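Local coordinates for cytoplasmic export protein 1 (Saccharomyces cerevisiae, PDB 3VWA) that takes part in nuclear tRNA export, where it may collect tRNA from export receptors at the nuclear pore complex and deliver aminoacylated tRNAs to the translation machinery, at residues A[277-281]-A[282-286]; A[444-447]-A[448-452]; A[290-293]-A[294-298]. All coordinates share one frame; numbering follows the deposited sequence.

In the fold
The three contacts are local and lie in series along the chain, none enclosing or crossing another. Contact 1 (277-286) turns the loop after helix 255-271 into helix 283-303, where the N-terminal kinase-like region, reached through Ile-140 and Trp-144, meets the helical remainder. Contact 3 (290-298) lies further along the same helix; the pair touch where Glu-285 O meets Pro-290 CD at 3.4 Å, and their centres are about 18 Å apart. From there the chain runs through successive helices to contact 2 (444-452), which leads helix 433-446 into the loop before helix 454-469, its centre about 40 Å from that of contact 3.

Contact 1 of 3, residues A[277-281]-A[282-286]; sequences RNLTP and GMIEN
Leu-279 reaches with CD1 to the methyl of selenomethionine Met-283, 4.1 Å from its CE, and the two side chains cross obliquely. The same CD1 lies 4.3 Å from CD1 of Ile-284, so one branch of the leucine packs on two consecutive residues at the start of helix 283-303. CG of Met-283 is anti to the backbone N (chi1 -166°) and the chain bends only at chi3, which carries CE round to the leucine. At this N-terminal end of the helix, Asn-286 N already bonds to Gly-282 O at 2.7 Å. Glu-285 folds back over that end: with chi2 near 85°, its OE1 accepts the N-H of Gly-282 at 2.7 Å, from above the carboxylate plane. A negative group here would probably interact well with the helix dipole. The carboxylate also lies against Pro-281, OE2 being 4.1 Å from its CB. A water bridges loop and helix, donating to Thr-280 O and accepting from Ile-284 N at 2.9 Å. Thr-280 OG1 and Asn-286 ND2 are hydrogen-bonded to Trp-144 NE1 and Ile-140 O of the kinase-like region, while Ile-284 also packs on Leu-331 and Thr-335 of helix 321-335.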
ATOM      1  N   ARG A 277      -5.499  -0.001  10.714  1.00 28.71           N
ATOM      2  CA  ARG A 277      -4.288  -0.869  10.793  1.00 31.32           C
ATOM      3  C   ARG A 277      -4.722  -2.227  11.193  1.00 28.27           C
ATOM      4  O   ARG A 277      -5.754  -2.348  11.831  1.00 27.11           O
ATOM      5  CB  ARG A 277      -3.320  -0.386  11.871  1.00 36.41           C
ATOM      6  CG  ARG A 277      -2.642   0.918  11.560  1.00 40.59           C
ATOM      7  CD  ARG A 277      -1.478   1.224  12.495  1.00 46.56           C
ATOM      8  NE  ARG A 277      -0.899   2.484  12.021  1.00 52.36           N
ATOM      9  CZ  ARG A 277      -0.913   3.620  12.706  1.00 57.80           C
ATOM     10  NH1 ARG A 277      -0.392   4.729  12.165  1.00 46.06           N
ATOM     11  NH2 ARG A 277      -1.421   3.636  13.947  1.00 58.95           N
ATOM     12  N   ASN A 278      -3.948  -3.247  10.812  1.00 28.07           N
ATOM     13  CA  ASN A 278      -4.229  -4.639  11.185  1.00 30.13           C
ATOM     14  C   ASN A 278      -5.569  -5.079  10.632  1.00 29.74           C
ATOM     15  O   ASN A 278      -6.257  -5.888  11.244  1.00 25.51           O
ATOM     16  CB  ASN A 278      -4.227  -4.827  12.707  1.00 32.87           C
ATOM     17  CG  ASN A 278      -2.879  -4.505  13.322  1.00 33.86           C
ATOM     18  OD1 ASN A 278      -2.751  -3.547  14.051  1.00 38.19           O
ATOM     19  ND2 ASN A 278      -1.859  -5.259  12.950  1.00 31.59           N
ATOM     20  N   LEU A 279      -5.941  -4.536   9.468  1.00 27.23           N
ATOM     21  CA  LEU A 279      -7.133  -5.050   8.777  1.00 27.60           C
ATOM     22  C   LEU A 279      -6.777  -6.187   7.815  1.00 26.21           C
ATOM     23  O   LEU A 279      -5.636  -6.262   7.331  1.00 25.30           O
ATOM     24  CB  LEU A 279      -7.763  -3.902   8.017  1.00 28.71           C
ATOM     25  CG  LEU A 279      -8.346  -2.793   8.885  1.00 31.40           C
ATOM     26  CD1 LEU A 279      -8.833  -1.667   7.989  1.00 30.27           C
ATOM     27  CD2 LEU A 279      -9.508  -3.356   9.686  1.00 29.91           C
ATOM     28  N   THR A 280      -7.720  -7.069   7.490  1.00 30.80           N
ATOM     29  CA  THR A 280      -7.447  -8.027   6.377  1.00 31.93           C
ATOM     30  C   THR A 280      -7.069  -7.321   5.085  1.00 28.40           C
ATOM     31  O   THR A 280      -7.696  -6.311   4.709  1.00 30.37           O
ATOM     32  CB  THR A 280      -8.570  -9.049   6.107  1.00 38.34           C
ATOM     33  OG1 THR A 280      -9.847  -8.453   6.346  1.00 38.78           O
ATOM     34  CG2 THR A 280      -8.372 -10.283   7.011  1.00 36.46           C
ATOM     35  N   PRO A 281      -5.979  -7.774   4.451  1.00 30.24           N
ATOM     36  CA  PRO A 281      -5.538  -7.139   3.212  1.00 29.08           C
ATOM     37  C   PRO A 281      -6.638  -7.067   2.178  1.00 28.31           C
ATOM     38  O   PRO A 281      -7.451  -7.985   2.034  1.00 27.89           O
ATOM     39  CB  PRO A 281      -4.409  -8.067   2.722  1.00 32.62           C
ATOM     40  CG  PRO A 281      -4.476  -9.303   3.600  1.00 33.07           C
ATOM     41  CD  PRO A 281      -5.000  -8.791   4.904  1.00 32.05           C
ATOM     42  N   GLY A 282      -6.686  -5.953   1.477  1.00 31.49           N
ATOM     43  CA  GLY A 282      -7.603  -5.836   0.348  1.00 27.11           C
ATOM     44  C   GLY A 282      -8.433  -4.613   0.446  1.00 24.76           C
ATOM     45  O   GLY A 282      -8.558  -3.909  -0.558  1.00 21.51           O
HETATM   46  N   MSE A 283      -8.986  -4.319   1.646  1.00 26.83           N
HETATM   47  CA  MSE A 283      -9.948  -3.204   1.732  1.00 27.09           C
HETATM   48  C   MSE A 283      -9.265  -1.885   1.535  1.00 26.55           C
HETATM   49  O   MSE A 283      -9.775  -0.960   0.825  1.00 28.04           O
HETATM   50  CB  MSE A 283     -10.766  -3.132   3.023  1.00 34.16           C
HETATM   51  CG  MSE A 283     -11.868  -2.146   2.640  1.00 29.59           C
HETATM   52 SE   MSE A 283     -13.155  -1.771   4.022  1.00 53.63          SE
HETATM   53  CE  MSE A 283     -12.176  -1.261   5.660  1.00 37.10           C
ATOM     54  N   ILE A 284      -8.108  -1.741   2.167  1.00 26.18           N
ATOM     55  CA  ILE A 284      -7.354  -0.524   1.988  1.00 27.24           C
ATOM     56  C   ILE A 284      -6.749  -0.446   0.583  1.00 26.05           C
ATOM     57  O   ILE A 284      -6.944   0.553  -0.135  1.00 24.95           O
ATOM     58  CB  ILE A 284      -6.234  -0.380   3.035  1.00 30.63           C
ATOM     59  CG1 ILE A 284      -6.890  -0.124   4.409  1.00 35.28           C
ATOM     60  CG2 ILE A 284      -5.273   0.732   2.592  1.00 28.54           C
ATOM     61  CD1 ILE A 284      -5.952   0.328   5.502  1.00 35.80           C
ATOM     62  N   GLU A 285      -6.014  -1.495   0.214  1.00 24.95           N
ATOM     63  CA  GLU A 285      -5.263  -1.554  -1.049  1.00 23.63           C
ATOM     64  C   GLU A 285      -6.152  -1.504  -2.276  1.00 23.62           C
ATOM     65  O   GLU A 285      -5.846  -0.792  -3.226  1.00 24.76           O
ATOM     66  CB  GLU A 285      -4.413  -2.836  -1.124  1.00 24.90           C
ATOM     67  CG  GLU A 285      -3.382  -3.022  -0.024  1.00 27.00           C
ATOM     68  CD  GLU A 285      -3.948  -3.660   1.253  1.00 30.03           C
ATOM     69  OE1 GLU A 285      -5.183  -3.661   1.444  1.00 31.88           O
ATOM     70  OE2 GLU A 285      -3.166  -4.171   2.089  1.00 30.12           O
ATOM     71  N   ASN A 286      -7.233  -2.271  -2.282  1.00 22.11           N
ATOM     72  CA  ASN A 286      -7.994  -2.478  -3.506  1.00 24.20           C
ATOM     73  C   ASN A 286      -9.408  -1.935  -3.463  1.00 26.98           C
ATOM     74  O   ASN A 286     -10.138  -2.104  -4.415  1.00 26.18           O
ATOM     75  CB  ASN A 286      -8.045  -3.975  -3.878  1.00 24.10           C
ATOM     76  CG  ASN A 286      -6.656  -4.574  -4.061  1.00 27.96           C
ATOM     77  OD1 ASN A 286      -5.749  -3.927  -4.587  1.00 30.26           O
ATOM     78  ND2 ASN A 286      -6.462  -5.770  -3.545  1.00 27.98           N
TER
HETATM   79  O   HOH W   1      -7.195  -3.407   4.307  1.00 27.32           O

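Contact 2 of 3, residues A[444-447]-A[448-452]; sequences SKIS and TILST
Ile-449 N bonds to Ile-446 O at 3.0 Å, a three-residue step in place of the four-residue step of an alpha helix, as the chain leaves helix 433-446 and turns into the loop that extends at Leu-450. The donor stands well above the carbonyl plane, 54° out of it. The segment forms the C-terminal exit of helix 433-446 in the HEAT-repeat part of the protein, where helices pack side by side and short loops join them; here the loop leads to helix 454-469. Ile-446 carries the apolar side of the turn. Its CG1 sits between the backbone N and the carbonyl carbon (chi1 84°) and meets CD1 of Leu-450 at 4.0 Å, while its CB faces CD1 of Ile-449 at 4.1 Å. The same leucine methyl comes within 3.3 Å of Ile-446 O, so that this carbonyl has a polar partner in Ile-449 N and an apolar neighbour in Leu-450. Helix 413-427 continues this packing, with Leu-420 and Leu-424 against Ile-446 and Leu-421 against Leu-450. Beyond the turn, Ser-451 N is held by Asn-417 OD1 of that helix, and Ser-451 is itself the centre of an inverse gamma turn. Ser-447 is buried, touching Leu-461 and Leu-490, and its hydroxyl turns back along the helix: OG donates to Ser-444 O at 2.9 Å, tilted 23° from the carbonyl plane, while CG2 of Thr-448 lies 4.0 Å from that OG.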
ATOM      1  N   SER A 444      28.057  20.995  -3.281  1.00 25.25           N
ATOM      2  CA  SER A 444      29.121  20.132  -2.799  1.00 28.07           C
ATOM      3  C   SER A 444      28.692  18.703  -2.842  1.00 31.96           C
ATOM      4  O   SER A 444      29.409  17.831  -3.344  1.00 33.62           O
ATOM      5  CB  SER A 444      29.446  20.461  -1.359  1.00 29.06           C
ATOM      6  OG  SER A 444      29.871  21.779  -1.285  1.00 29.28           O
ATOM      7  N   LYS A 445      27.474  18.483  -2.354  1.00 35.01           N
ATOM      8  CA  LYS A 445      26.873  17.182  -2.325  1.00 34.75           C
ATOM      9  C   LYS A 445      26.879  16.494  -3.684  1.00 35.40           C
ATOM     10  O   LYS A 445      27.334  15.351  -3.785  1.00 36.19           O
ATOM     11  CB  LYS A 445      25.487  17.282  -1.693  1.00 38.65           C
ATOM     12  CG  LYS A 445      24.890  15.972  -1.246  1.00 40.72           C
ATOM     13  CD  LYS A 445      23.839  16.179  -0.153  1.00 44.33           C
ATOM     14  CE  LYS A 445      22.984  14.927  -0.062  1.00 45.57           C
ATOM     15  NZ  LYS A 445      21.612  15.124   0.520  1.00 55.43           N
ATOM     16  N   ILE A 446      26.419  17.181  -4.727  1.00 33.39           N
ATOM     17  CA  ILE A 446      26.244  16.555  -6.018  1.00 34.20           C
ATOM     18  C   ILE A 446      27.450  16.603  -6.968  1.00 31.51           C
ATOM     19  O   ILE A 446      27.372  16.016  -8.021  1.00 30.17           O
ATOM     20  CB  ILE A 446      25.041  17.157  -6.836  1.00 35.09           C
ATOM     21  CG1 ILE A 446      25.468  18.422  -7.582  1.00 36.02           C
ATOM     22  CG2 ILE A 446      23.789  17.313  -5.973  1.00 35.76           C
ATOM     23  CD1 ILE A 446      24.319  19.324  -7.993  1.00 36.14           C
ATOM     24  N   SER A 447      28.503  17.331  -6.608  1.00 28.37           N
ATOM     25  CA  SER A 447      29.688  17.554  -7.444  1.00 26.08           C
ATOM     26  C   SER A 447      30.330  16.304  -8.005  1.00 27.84           C
ATOM     27  O   SER A 447      30.752  16.301  -9.142  1.00 31.17           O
ATOM     28  CB  SER A 447      30.723  18.300  -6.629  1.00 29.59           C
ATOM     29  OG  SER A 447      31.210  17.496  -5.542  1.00 27.02           O
ATOM     30  N   THR A 448      30.348  15.240  -7.221  1.00 27.54           N
ATOM     31  CA  THR A 448      30.953  13.993  -7.611  1.00 31.31           C
ATOM     32  C   THR A 448      30.027  13.093  -8.414  1.00 36.85           C
ATOM     33  O   THR A 448      30.495  12.033  -8.861  1.00 30.52           O
ATOM     34  CB  THR A 448      31.363  13.149  -6.372  1.00 28.40           C
ATOM     35  OG1 THR A 448      30.298  13.136  -5.449  1.00 30.24           O
ATOM     36  CG2 THR A 448      32.561  13.758  -5.668  1.00 28.01           C
ATOM     37  N   ILE A 449      28.738  13.449  -8.569  1.00 31.90           N
ATOM     38  CA  ILE A 449      27.885  12.632  -9.490  1.00 35.70           C
ATOM     39  C   ILE A 449      27.654  13.234 -10.878  1.00 37.54           C
ATOM     40  O   ILE A 449      26.962  12.646 -11.695  1.00 35.92           O
ATOM     41  CB  ILE A 449      26.507  12.189  -8.920  1.00 33.67           C
ATOM     42  CG1 ILE A 449      25.592  13.395  -8.796  1.00 30.60           C
ATOM     43  CG2 ILE A 449      26.698  11.332  -7.667  1.00 38.27           C
ATOM     44  CD1 ILE A 449      24.538  13.207  -7.750  1.00 38.27           C
ATOM     45  N   LEU A 450      28.238  14.392 -11.132  1.00 41.41           N
ATOM     46  CA  LEU A 450      28.269  14.930 -12.470  1.00 44.01           C
ATOM     47  C   LEU A 450      29.092  14.004 -13.375  1.00 49.14           C
ATOM     48  O   LEU A 450      30.065  13.365 -12.947  1.00 44.35           O
ATOM     49  CB  LEU A 450      28.848  16.356 -12.456  1.00 47.18           C
ATOM     50  CG  LEU A 450      27.901  17.493 -12.038  1.00 49.21           C
ATOM     51  CD1 LEU A 450      26.771  17.079 -11.108  1.00 47.87           C
ATOM     52  CD2 LEU A 450      28.687  18.602 -11.372  1.00 52.60           C
ATOM     53  N   SER A 451      28.678  13.871 -14.621  1.00 45.13           N
ATOM     54  CA  SER A 451      29.574  13.195 -15.553  1.00 51.70           C
ATOM     55  C   SER A 451      30.511  14.250 -16.216  1.00 49.54           C
ATOM     56  O   SER A 451      30.315  14.664 -17.350  1.00 56.13           O
ATOM     57  CB  SER A 451      28.798  12.309 -16.549  1.00 53.38           C
ATOM     58  OG  SER A 451      28.328  13.048 -17.669  1.00 57.35           O
ATOM     59  N   THR A 452      31.473  14.753 -15.456  1.00 43.59           N
ATOM     60  CA  THR A 452      32.598  15.476 -16.055  1.00 45.43           C
ATOM     61  C   THR A 452      33.891  15.019 -15.420  1.00 39.79           C
ATOM     62  O   THR A 452      33.904  14.173 -14.528  1.00 39.19           O
ATOM     63  CB  THR A 452      32.564  17.010 -15.855  1.00 43.95           C
ATOM     64  OG1 THR A 452      31.860  17.343 -14.632  1.00 46.40           O
ATOM     65  CG2 THR A 452      32.020  17.694 -17.114  1.00 44.63           C
TER

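Contact 3 of 3, residues A[290-293]-A[294-298]; sequences PELC and EIIKL
Four successive alpha-helical bonds carry the backbone from 290-293 into 294-298, Glu-294 N to Pro-290 O, Ile-295 N to Glu-291 O, Ile-296 N to Leu-292 O and Lys-297 N to Cys-293 O, and helix 283-303 is kinked where this length begins, at Pro-290, whose N has no bond to the preceding turn. Among the side chains, CD2 of Leu-292 meets CG1 of Ile-296 at 4.3 Å, one helical turn further on. Both residues are buried and face helix 321-335, where they share Phe-324; Leu-292 also reaches Met-262 of helix 255-271, which Ile-295 touches too. CD1 of Ile-295 comes to 3.4 Å from Glu-291 O, a carbonyl oxygen that already accepts the isoleucine's own N-H. CG of Lys-297 similarly passes Cys-293 O at 3.5 Å. Cys-293 touches Leu-345 and Pro-339, and Lys-297 packs on Leu-345 and Gln-348, so helices 255-271, 321-335 and 342-351 all pack against this part of the helical region that follows the kinase-like region. Glu-291 OE2 is hydrogen-bonded to NE2 of His-251, beyond the helix. Glu-294 folds at chi2 (-53°), and its OE2 forms a salt bridge with NZ of Lys-297, long and weak as a hydrogen bond at 3.4 Å. Spanning residues three apart, with an exposed glutamate at one end, this pair probably adds only modestly to the helix, whereas Leu-292 and Ile-296 lie on its buried side, against helix 321-335.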
ATOM      1  N   PRO A 290      -8.023   2.996  -4.459  1.00 27.39           N
ATOM      2  CA  PRO A 290      -8.405   3.285  -5.804  1.00 26.09           C
ATOM      3  C   PRO A 290      -9.635   4.176  -5.893  1.00 28.28           C
ATOM      4  O   PRO A 290      -9.666   5.019  -6.780  1.00 27.31           O
ATOM      5  CB  PRO A 290      -8.673   1.890  -6.450  1.00 31.32           C
ATOM      6  CG  PRO A 290      -8.447   0.872  -5.405  1.00 31.71           C
ATOM      7  CD  PRO A 290      -8.066   1.555  -4.119  1.00 28.55           C
ATOM      8  N   GLU A 291     -10.622   4.028  -5.002  1.00 25.77           N
ATOM      9  CA  GLU A 291     -11.755   4.979  -4.991  1.00 27.12           C
ATOM     10  C   GLU A 291     -11.347   6.420  -4.643  1.00 31.73           C
ATOM     11  O   GLU A 291     -11.786   7.376  -5.324  1.00 32.51           O
ATOM     12  CB  GLU A 291     -12.898   4.520  -4.051  1.00 29.33           C
ATOM     13  CG  GLU A 291     -13.511   3.165  -4.402  1.00 27.44           C
ATOM     14  CD  GLU A 291     -14.311   3.142  -5.718  1.00 34.57           C
ATOM     15  OE1 GLU A 291     -14.244   4.102  -6.543  1.00 39.41           O
ATOM     16  OE2 GLU A 291     -15.037   2.148  -5.932  1.00 37.46           O
ATOM     17  N   LEU A 292     -10.505   6.601  -3.612  1.00 25.24           N
ATOM     18  CA  LEU A 292      -9.960   7.941  -3.345  1.00 25.93           C
ATOM     19  C   LEU A 292      -9.235   8.491  -4.533  1.00 23.02           C
ATOM     20  O   LEU A 292      -9.419   9.632  -4.916  1.00 22.86           O
ATOM     21  CB  LEU A 292      -8.890   7.913  -2.252  1.00 24.12           C
ATOM     22  CG  LEU A 292      -9.109   8.812  -1.051  1.00 27.16           C
ATOM     23  CD1 LEU A 292      -7.949   8.875  -0.047  1.00 25.37           C
ATOM     24  CD2 LEU A 292      -9.715  10.190  -1.385  1.00 26.38           C
ATOM     25  N   CYS A 293      -8.352   7.689  -5.085  1.00 26.36           N
ATOM     26  CA  CYS A 293      -7.590   8.125  -6.251  1.00 28.66           C
ATOM     27  C   CYS A 293      -8.536   8.628  -7.335  1.00 28.55           C
ATOM     28  O   CYS A 293      -8.341   9.721  -7.851  1.00 34.61           O
ATOM     29  CB  CYS A 293      -6.693   7.011  -6.771  1.00 28.39           C
ATOM     30  SG  CYS A 293      -5.267   6.662  -5.692  1.00 34.25           S
ATOM     31  N   GLU A 294      -9.595   7.885  -7.630  1.00 30.31           N
ATOM     32  CA  GLU A 294     -10.593   8.352  -8.601  1.00 31.64           C
ATOM     33  C   GLU A 294     -11.182   9.706  -8.219  1.00 30.34           C
ATOM     34  O   GLU A 294     -11.379  10.586  -9.076  1.00 29.48           O
ATOM     35  CB  GLU A 294     -11.730   7.312  -8.758  1.00 32.61           C
ATOM     36  CG  GLU A 294     -11.405   6.209  -9.743  1.00 39.58           C
ATOM     37  CD  GLU A 294     -10.988   6.804 -11.077  1.00 42.38           C
ATOM     38  OE1 GLU A 294     -11.742   7.671 -11.608  1.00 44.38           O
ATOM     39  OE2 GLU A 294      -9.888   6.435 -11.549  1.00 45.64           O
ATOM     40  N   ILE A 295     -11.499   9.880  -6.929  1.00 30.48           N
ATOM     41  CA  ILE A 295     -12.107  11.153  -6.505  1.00 26.99           C
ATOM     42  C   ILE A 295     -11.112  12.276  -6.579  1.00 27.45           C
ATOM     43  O   ILE A 295     -11.477  13.380  -6.965  1.00 30.19           O
ATOM     44  CB  ILE A 295     -12.792  11.060  -5.141  1.00 30.86           C
ATOM     45  CG1 ILE A 295     -14.104  10.297  -5.332  1.00 31.79           C
ATOM     46  CG2 ILE A 295     -13.098  12.481  -4.586  1.00 27.81           C
ATOM     47  CD1 ILE A 295     -14.352   9.251  -4.262  1.00 36.91           C
ATOM     48  N   ILE A 296      -9.839  11.972  -6.292  1.00 25.73           N
ATOM     49  CA  ILE A 296      -8.767  12.948  -6.414  1.00 26.91           C
ATOM     50  C   ILE A 296      -8.558  13.462  -7.851  1.00 32.81           C
ATOM     51  O   ILE A 296      -8.375  14.684  -8.075  1.00 29.08           O
ATOM     52  CB  ILE A 296      -7.396  12.438  -5.874  1.00 24.23           C
ATOM     53  CG1 ILE A 296      -7.411  12.364  -4.327  1.00 22.40           C
ATOM     54  CG2 ILE A 296      -6.301  13.394  -6.303  1.00 24.23           C
ATOM     55  CD1 ILE A 296      -6.287  11.542  -3.726  1.00 19.34           C
ATOM     56  N   LYS A 297      -8.557  12.547  -8.818  1.00 36.01           N
ATOM     57  CA  LYS A 297      -8.412  12.949 -10.239  1.00 36.18           C
ATOM     58  C   LYS A 297      -9.537  13.898 -10.632  1.00 36.44           C
ATOM     59  O   LYS A 297      -9.285  14.932 -11.257  1.00 39.11           O
ATOM     60  CB  LYS A 297      -8.411  11.725 -11.164  1.00 39.81           C
ATOM     61  CG  LYS A 297      -7.208  10.819 -10.975  1.00 44.74           C
ATOM     62  CD  LYS A 297      -7.391   9.474 -11.674  1.00 51.34           C
ATOM     63  CE  LYS A 297      -6.198   8.556 -11.391  1.00 53.83           C
ATOM     64  NZ  LYS A 297      -6.599   7.115 -11.283  1.00 56.26           N
ATOM     65  N   LEU A 298     -10.768  13.579 -10.240  1.00 35.71           N
ATOM     66  CA  LEU A 298     -11.881  14.476 -10.540  1.00 40.54           C
ATOM     67  C   LEU A 298     -11.628  15.870  -9.994  1.00 37.54           C
ATOM     68  O   LEU A 298     -11.762  16.858 -10.710  1.00 38.30           O
ATOM     69  CB  LEU A 298     -13.240  13.942 -10.068  1.00 42.03           C
ATOM     70  CG  LEU A 298     -14.147  13.112 -11.010  1.00 53.64           C
ATOM     71  CD1 LEU A 298     -14.045  13.583 -12.468  1.00 49.31           C
ATOM     72  CD2 LEU A 298     -13.933  11.589 -10.886  1.00 49.15           C
TER